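Local atomic coordinates of novel protein similar to vertebrate potassium voltage-gated channel, subfamily H (Eag-related) family (Danio rerio, PDB entry 3UKN), a protein that probably serves as the pore-forming subunit of a voltage-gated delayed-rectifier potassium channel, represented here by its cytoplasmic C-linker and cyclic nucleotide-binding homology domain. Residues 118-124 / 169-175; 143-149 / 199-205. The contacts are given in a common frame with arbitrary orientation. Residues are numbered along the deposited sequence.

Interaction 1 (118-124 / 169-175); sequences AIYFVCS and DLQYISL
Strand 118-122 and strand 169-174 run antiparallel, their axes approaching to 4.4 Å with 153° between directions; Leu175 opens the helix that follows. Ile119 with Ile173 and Phe121 with Gln171 are hydrogen-bonded pairs: Ile119 N to Ile173 O 3.1 Å, Ile173 N to Ile119 O 3.2 Å, Phe121 N to Gln171 O 2.7 Å, Gln171 N to Phe121 O 2.8 Å. Tyr120 with Tyr172 and Val122 with Leu170 are non-hydrogen-bonded pairs. At the far end Cys123 turns helical (phi/psi -83/-32°), so that Cys123 N (2.8 Å) and Ser124 N (3.3 Å) both donate to Asp169 O, while Asp169 N returns a bond to Ser124 O at 3.0 Å.

Side chains alternate between two faces. On one, Tyr120 (chi1 m) and Tyr172 (chi1 p) meet obliquely, ring centroids 5.7 Å apart and planes at 42°, with Tyr120 CD1 3.5 Å from Tyr172 CB; their hydroxyls continue to Asn49 and to the backbone N of Asp53. Leu170 (m, t) bends back so that its CD2 lies 4.0 Å from Val122 CG2. The other face carries Ile119 (p, t), Phe121 (t), Gln171 (m, t) and Ile173 (m, t). Ile119 CG2 touches Leu175 CD2 at 4.0 Å, Cys123 SG (chi1 m) lies 3.4 Å from Gln171 CG, and the Gln171 amide bonds Glu76 and the backbone N of Leu77. Ser174 (p) N-caps the helix through Gly177 N.

This buried pairing, ended by a classic beta bulge, belongs to the beta roll of the cyclic nucleotide-binding domain fold.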
loop_
_atom_site.group_PDB
_atom_site.type_symbol
_atom_site.label_atom_id
_atom_site.label_comp_id
_atom_site.label_asym_id
_atom_site.label_seq_id
_atom_site.Cartn_x
_atom_site.Cartn_y
_atom_site.Cartn_z
ATOM N N ALA B 118 11.157 -5.356 -2.030
ATOM C CA ALA B 118 10.809 -6.705 -1.600
ATOM C C ALA B 118 11.902 -7.689 -1.984
ATOM O O ALA B 118 12.769 -7.378 -2.802
ATOM C CB ALA B 118 9.493 -7.134 -2.264
ATOM N N ILE B 119 11.840 -8.888 -1.404
ATOM C CA ILE B 119 12.557 -10.026 -1.968
ATOM C C ILE B 119 11.535 -10.872 -2.702
ATOM O O ILE B 119 10.381 -10.961 -2.279
ATOM C CB ILE B 119 13.282 -10.869 -0.896
ATOM C CG1 ILE B 119 12.294 -11.483 0.074
ATOM C CG2 ILE B 119 14.245 -10.010 -0.110
ATOM C CD1 ILE B 119 12.985 -12.212 1.223
ATOM N N TYR B 120 11.955 -11.466 -3.812
ATOM C CA TYR B 120 11.052 -12.199 -4.700
ATOM C C TYR B 120 11.505 -13.648 -4.873
ATOM O O TYR B 120 12.698 -13.956 -4.840
ATOM C CB TYR B 120 10.986 -11.513 -6.071
ATOM C CG TYR B 120 10.621 -10.064 -5.983
ATOM C CD1 TYR B 120 9.303 -9.657 -6.121
ATOM C CD2 TYR B 120 11.589 -9.099 -5.746
ATOM C CE1 TYR B 120 8.953 -8.317 -6.033
ATOM C CE2 TYR B 120 11.259 -7.767 -5.644
ATOM C CZ TYR B 120 9.935 -7.374 -5.792
ATOM O OH TYR B 120 9.592 -6.036 -5.686
ATOM N N PHE B 121 10.540 -14.532 -5.065
ATOM C CA PHE B 121 10.831 -15.942 -5.244
ATOM C C PHE B 121 10.142 -16.362 -6.530
ATOM O O PHE B 121 8.955 -16.107 -6.697
ATOM C CB PHE B 121 10.296 -16.735 -4.034
ATOM C CG PHE B 121 10.431 -18.248 -4.165
ATOM C CD1 PHE B 121 11.556 -18.907 -3.689
ATOM C CD2 PHE B 121 9.416 -19.005 -4.729
ATOM C CE1 PHE B 121 11.687 -20.301 -3.800
ATOM C CE2 PHE B 121 9.533 -20.390 -4.837
ATOM C CZ PHE B 121 10.671 -21.041 -4.376
ATOM N N VAL B 122 10.886 -16.976 -7.452
ATOM C CA VAL B 122 10.295 -17.511 -8.688
ATOM C C VAL B 122 9.657 -18.900 -8.491
ATOM O O VAL B 122 10.372 -19.874 -8.286
ATOM C CB VAL B 122 11.356 -17.621 -9.806
ATOM C CG1 VAL B 122 10.698 -17.846 -11.168
ATOM C CG2 VAL B 122 12.215 -16.381 -9.839
ATOM N N CYS B 123 8.324 -18.993 -8.557
ATOM C CA CYS B 123 7.641 -20.306 -8.518
ATOM C C CYS B 123 7.594 -20.982 -9.884
ATOM O O CYS B 123 7.585 -22.198 -9.973
ATOM C CB CYS B 123 6.199 -20.212 -7.998
ATOM S SG CYS B 123 5.973 -19.392 -6.434
ATOM N N SER B 124 7.508 -20.191 -10.945
ATOM C CA SER B 124 7.627 -20.733 -12.291
ATOM C C SER B 124 8.024 -19.631 -13.256
ATOM O O SER B 124 7.913 -18.445 -12.941
ATOM C CB SER B 124 6.321 -21.379 -12.741
ATOM O OG SER B 124 5.257 -20.466 -12.585
ATOM N N ASP B 169 5.468 -16.771 -12.493
ATOM C CA ASP B 169 4.674 -16.758 -11.279
ATOM C C ASP B 169 5.596 -16.501 -10.088
ATOM O O ASP B 169 6.437 -17.336 -9.743
ATOM C CB ASP B 169 3.944 -18.084 -11.120
ATOM C CG ASP B 169 2.907 -18.048 -10.027
ATOM O OD1 ASP B 169 3.092 -17.292 -9.049
ATOM O OD2 ASP B 169 1.907 -18.785 -10.143
ATOM N N LEU B 170 5.435 -15.340 -9.465
ATOM C CA LEU B 170 6.329 -14.895 -8.416
ATOM C C LEU B 170 5.652 -14.821 -7.055
ATOM O O LEU B 170 4.465 -14.534 -6.961
ATOM C CB LEU B 170 6.862 -13.514 -8.777
ATOM C CG LEU B 170 7.596 -13.430 -10.113
ATOM C CD1 LEU B 170 7.780 -11.967 -10.517
ATOM C CD2 LEU B 170 8.933 -14.119 -9.999
ATOM N N GLN B 171 6.418 -15.096 -6.005
ATOM C CA GLN B 171 6.002 -14.808 -4.642
ATOM C C GLN B 171 6.959 -13.786 -4.080
ATOM O O GLN B 171 8.073 -13.635 -4.579
ATOM C CB GLN B 171 6.055 -16.057 -3.762
ATOM C CG GLN B 171 5.040 -17.093 -4.119
ATOM C CD GLN B 171 5.055 -18.275 -3.180
ATOM O OE1 GLN B 171 5.834 -18.328 -2.221
ATOM N NE2 GLN B 171 4.190 -19.240 -3.452
ATOM N N TYR B 172 6.550 -13.107 -3.015
ATOM C CA TYR B 172 7.401 -12.073 -2.447
ATOM C C TYR B 172 6.908 -11.619 -1.087
ATOM O O TYR B 172 5.746 -11.831 -0.725
ATOM C CB TYR B 172 7.512 -10.877 -3.416
ATOM C CG TYR B 172 6.228 -10.087 -3.614
ATOM C CD1 TYR B 172 5.915 -8.999 -2.788
ATOM C CD2 TYR B 172 5.331 -10.413 -4.640
ATOM C CE1 TYR B 172 4.723 -8.249 -2.981
ATOM C CE2 TYR B 172 4.138 -9.667 -4.834
ATOM C CZ TYR B 172 3.845 -8.601 -4.000
ATOM O OH TYR B 172 2.680 -7.884 -4.206
ATOM N N ILE B 173 7.810 -10.982 -0.355
ATOM C CA ILE B 173 7.529 -10.369 0.928
ATOM C C ILE B 173 8.200 -8.980 0.914
ATOM O O ILE B 173 9.372 -8.855 0.532
ATOM C CB ILE B 173 8.132 -11.185 2.049
ATOM C CG1 ILE B 173 7.660 -12.633 1.961
ATOM C CG2 ILE B 173 7.793 -10.581 3.404
ATOM C CD1 ILE B 173 8.090 -13.477 3.139
ATOM N N SER B 174 7.454 -7.946 1.298
ATOM C CA SER B 174 7.977 -6.592 1.294
ATOM C C SER B 174 9.049 -6.503 2.344
ATOM O O SER B 174 8.978 -7.184 3.376
ATOM C CB SER B 174 6.877 -5.589 1.638
ATOM O OG SER B 174 6.406 -5.812 2.959
ATOM N N LEU B 175 10.033 -5.648 2.107
ATOM C CA LEU B 175 11.089 -5.432 3.100
ATOM C C LEU B 175 10.488 -4.857 4.375
ATOM O O LEU B 175 10.927 -5.162 5.480
ATOM C CB LEU B 175 12.160 -4.483 2.553
ATOM C CG LEU B 175 12.864 -5.026 1.316
ATOM C CD1 LEU B 175 14.155 -4.235 1.045
ATOM C CD2 LEU B 175 13.141 -6.545 1.510
#

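Interaction 2 (143-149 / 199-205); sequences DLIGSDS and DLTYNLR
Strand 144-146 and the short strand at 202-203 run parallel, Ile145 in register with Tyr202 and Gly146 with Asn203. Gly146 N donates to Tyr202 O (3.3 Å) and Leu204 N to Gly146 O (2.7 Å). Where the chain turns at Thr201, its N reaches Leu144 O at 3.0 Å, and its OG1 (chi1 m) accepts from Leu144 N, also at 3.0 Å.

Leu200 (t, p) swings its CD1 to 3.6 Å from Gly146 N, over the side of the glycine where a CB would point. Ile145 CG2 meets Leu204 CD1 at 3.6 Å. Asp148 (chi1 p) gathers Asn203 ND2 at 2.7 Å and, in a salt bridge whose hydrogen bond is weak, Arg205 NE at 3.0 Å, both on OD1; Asn203 OD1 closes an Asx turn onto Arg205 N (2.8 Å).

In KCNH channels such a C-terminal strand fills the cyclic nucleotide pocket as an intrinsic ligand. Here it follows helix 186-199, with Tyr202 on Leu136 and hydrogen-bonded to Asn159, and Leu204 against Ile110 of strand 108-110.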
loop_
_atom_site.group_PDB
_atom_site.type_symbol
_atom_site.label_atom_id
_atom_site.label_comp_id
_atom_site.label_asym_id
_atom_site.label_seq_id
_atom_site.Cartn_x
_atom_site.Cartn_y
_atom_site.Cartn_z
ATOM N N ASP B 143 14.485 -19.915 -7.586
ATOM C CA ASP B 143 15.464 -18.863 -7.348
ATOM C C ASP B 143 14.921 -17.727 -6.461
ATOM O O ASP B 143 13.768 -17.297 -6.587
ATOM C CB ASP B 143 16.019 -18.312 -8.671
ATOM C CG ASP B 143 16.908 -19.321 -9.415
ATOM O OD1 ASP B 143 17.449 -20.238 -8.771
ATOM O OD2 ASP B 143 17.072 -19.198 -10.646
ATOM N N LEU B 144 15.772 -17.250 -5.564
ATOM C CA LEU B 144 15.439 -16.152 -4.679
ATOM C C LEU B 144 16.158 -14.892 -5.147
ATOM O O LEU B 144 17.368 -14.914 -5.379
ATOM C CB LEU B 144 15.863 -16.487 -3.253
ATOM C CG LEU B 144 15.463 -15.493 -2.150
ATOM C CD1 LEU B 144 13.962 -15.546 -1.864
ATOM C CD2 LEU B 144 16.252 -15.765 -0.873
ATOM N N ILE B 145 15.413 -13.799 -5.289
ATOM C CA ILE B 145 15.966 -12.534 -5.746
ATOM C C ILE B 145 15.854 -11.463 -4.664
ATOM O O ILE B 145 14.772 -11.237 -4.114
ATOM C CB ILE B 145 15.230 -12.029 -6.990
ATOM C CG1 ILE B 145 15.216 -13.114 -8.071
ATOM C CG2 ILE B 145 15.882 -10.748 -7.527
ATOM C CD1 ILE B 145 14.170 -12.866 -9.153
ATOM N N GLY B 146 16.969 -10.791 -4.366
ATOM C CA GLY B 146 16.965 -9.790 -3.322
ATOM C C GLY B 146 18.301 -9.137 -3.056
ATOM O O GLY B 146 19.064 -8.815 -3.971
ATOM N N SER B 147 18.572 -8.934 -1.776
ATOM C CA SER B 147 19.790 -8.290 -1.337
ATOM C C SER B 147 20.224 -8.902 -0.011
ATOM O O SER B 147 19.431 -9.546 0.674
ATOM C CB SER B 147 19.556 -6.790 -1.190
ATOM O OG SER B 147 20.614 -6.171 -0.495
ATOM N N ASP B 148 21.491 -8.702 0.332
ATOM C CA ASP B 148 22.100 -9.298 1.509
ATOM C C ASP B 148 21.989 -8.430 2.765
ATOM O O ASP B 148 22.262 -8.910 3.856
ATOM C CB ASP B 148 23.577 -9.597 1.229
ATOM C CG ASP B 148 24.383 -8.342 0.971
ATOM O OD1 ASP B 148 24.239 -7.755 -0.119
ATOM O OD2 ASP B 148 25.164 -7.936 1.856
ATOM N N SER B 149 21.601 -7.165 2.639
ATOM C CA SER B 149 21.532 -6.324 3.844
ATOM C C SER B 149 20.126 -5.838 4.172
ATOM O O SER B 149 19.853 -4.640 4.173
ATOM C CB SER B 149 22.500 -5.143 3.756
ATOM O OG SER B 149 23.782 -5.514 4.228
ATOM N N ASP B 199 21.023 -18.869 0.043
ATOM C CA ASP B 199 19.844 -19.141 -0.779
ATOM C C ASP B 199 19.596 -18.062 -1.831
ATOM O O ASP B 199 18.764 -18.244 -2.725
ATOM C CB ASP B 199 18.611 -19.319 0.104
ATOM C CG ASP B 199 18.641 -20.627 0.884
ATOM O OD1 ASP B 199 19.053 -21.655 0.315
ATOM O OD2 ASP B 199 18.274 -20.623 2.073
ATOM N N LEU B 200 20.331 -16.953 -1.720
ATOM C CA LEU B 200 20.201 -15.803 -2.618
ATOM C C LEU B 200 20.854 -16.084 -3.974
ATOM O O LEU B 200 22.082 -16.139 -4.106
ATOM C CB LEU B 200 20.847 -14.591 -1.958
ATOM C CG LEU B 200 20.513 -13.173 -2.411
ATOM C CD1 LEU B 200 19.012 -12.888 -2.347
ATOM C CD2 LEU B 200 21.281 -12.201 -1.529
ATOM N N THR B 201 20.021 -16.264 -4.988
ATOM C CA THR B 201 20.498 -16.573 -6.334
ATOM C C THR B 201 21.133 -15.331 -6.943
ATOM O O THR B 201 22.248 -15.370 -7.469
ATOM C CB THR B 201 19.337 -17.038 -7.224
ATOM O OG1 THR B 201 18.532 -17.982 -6.509
ATOM C CG2 THR B 201 19.855 -17.677 -8.487
ATOM N N TYR B 202 20.439 -14.207 -6.865
ATOM C CA TYR B 202 21.049 -12.971 -7.315
ATOM C C TYR B 202 20.864 -11.843 -6.312
ATOM O O TYR B 202 19.771 -11.636 -5.792
ATOM C CB TYR B 202 20.559 -12.552 -8.711
ATOM C CG TYR B 202 21.365 -11.381 -9.256
ATOM C CD1 TYR B 202 22.572 -11.587 -9.929
ATOM C CD2 TYR B 202 20.933 -10.066 -9.067
ATOM C CE1 TYR B 202 23.314 -10.520 -10.405
ATOM C CE2 TYR B 202 21.667 -8.992 -9.542
ATOM C CZ TYR B 202 22.856 -9.219 -10.206
ATOM O OH TYR B 202 23.576 -8.135 -10.673
ATOM N N ASN B 203 21.942 -11.099 -6.087
ATOM C CA ASN B 203 22.002 -10.026 -5.103
ATOM C C ASN B 203 22.049 -8.658 -5.803
ATOM O O ASN B 203 23.008 -8.326 -6.492
ATOM C CB ASN B 203 23.244 -10.227 -4.218
ATOM C CG ASN B 203 23.413 -9.141 -3.175
ATOM O OD1 ASN B 203 22.789 -8.085 -3.242
ATOM N ND2 ASN B 203 24.260 -9.402 -2.201
ATOM N N LEU B 204 21.013 -7.858 -5.594
ATOM C CA LEU B 204 20.862 -6.593 -6.291
ATOM C C LEU B 204 21.560 -5.409 -5.630
ATOM O O LEU B 204 21.478 -4.288 -6.129
ATOM C CB LEU B 204 19.369 -6.304 -6.469
ATOM C CG LEU B 204 18.724 -7.305 -7.441
ATOM C CD1 LEU B 204 17.230 -7.370 -7.282
ATOM C CD2 LEU B 204 19.103 -6.946 -8.871
ATOM N N ARG B 205 22.246 -5.654 -4.516
ATOM C CA ARG B 205 22.875 -4.579 -3.758
ATOM C C ARG B 205 24.062 -3.991 -4.524
ATOM O O ARG B 205 25.032 -4.697 -4.832
ATOM C CB ARG B 205 23.322 -5.050 -2.374
ATOM C CG ARG B 205 23.696 -3.907 -1.427
ATOM C CD ARG B 205 24.128 -4.403 -0.053
ATOM N NE ARG B 205 25.454 -5.012 -0.096
ATOM C CZ ARG B 205 26.537 -4.468 0.445
ATOM N NH1 ARG B 205 26.440 -3.311 1.083
ATOM N NH2 ARG B 205 27.710 -5.080 0.356
#

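Along the chain the segments alternate, so the two contacts cross. From 118-124 the chain passes through strands 127-131 and 134-139 to 143-149, then through strand 161-164 to 169-175, where interaction 1 closes a loop of 44 residues. Helices 175-184 and 186-199 follow before 199-205 comes back to 143-149, closing interaction 2 over 49 residues. The contacts share one mixed sheet: strand 118-122 lies between 168-174 and 144-146, joined to the latter by probable hydrogen bonds from Ile145 N to Tyr120 O (2.8 Å) and Val122 N to Asp143 O (3.0 Å). The C-terminal strand is thereby tied, through two intervening strands, to strand 168-174.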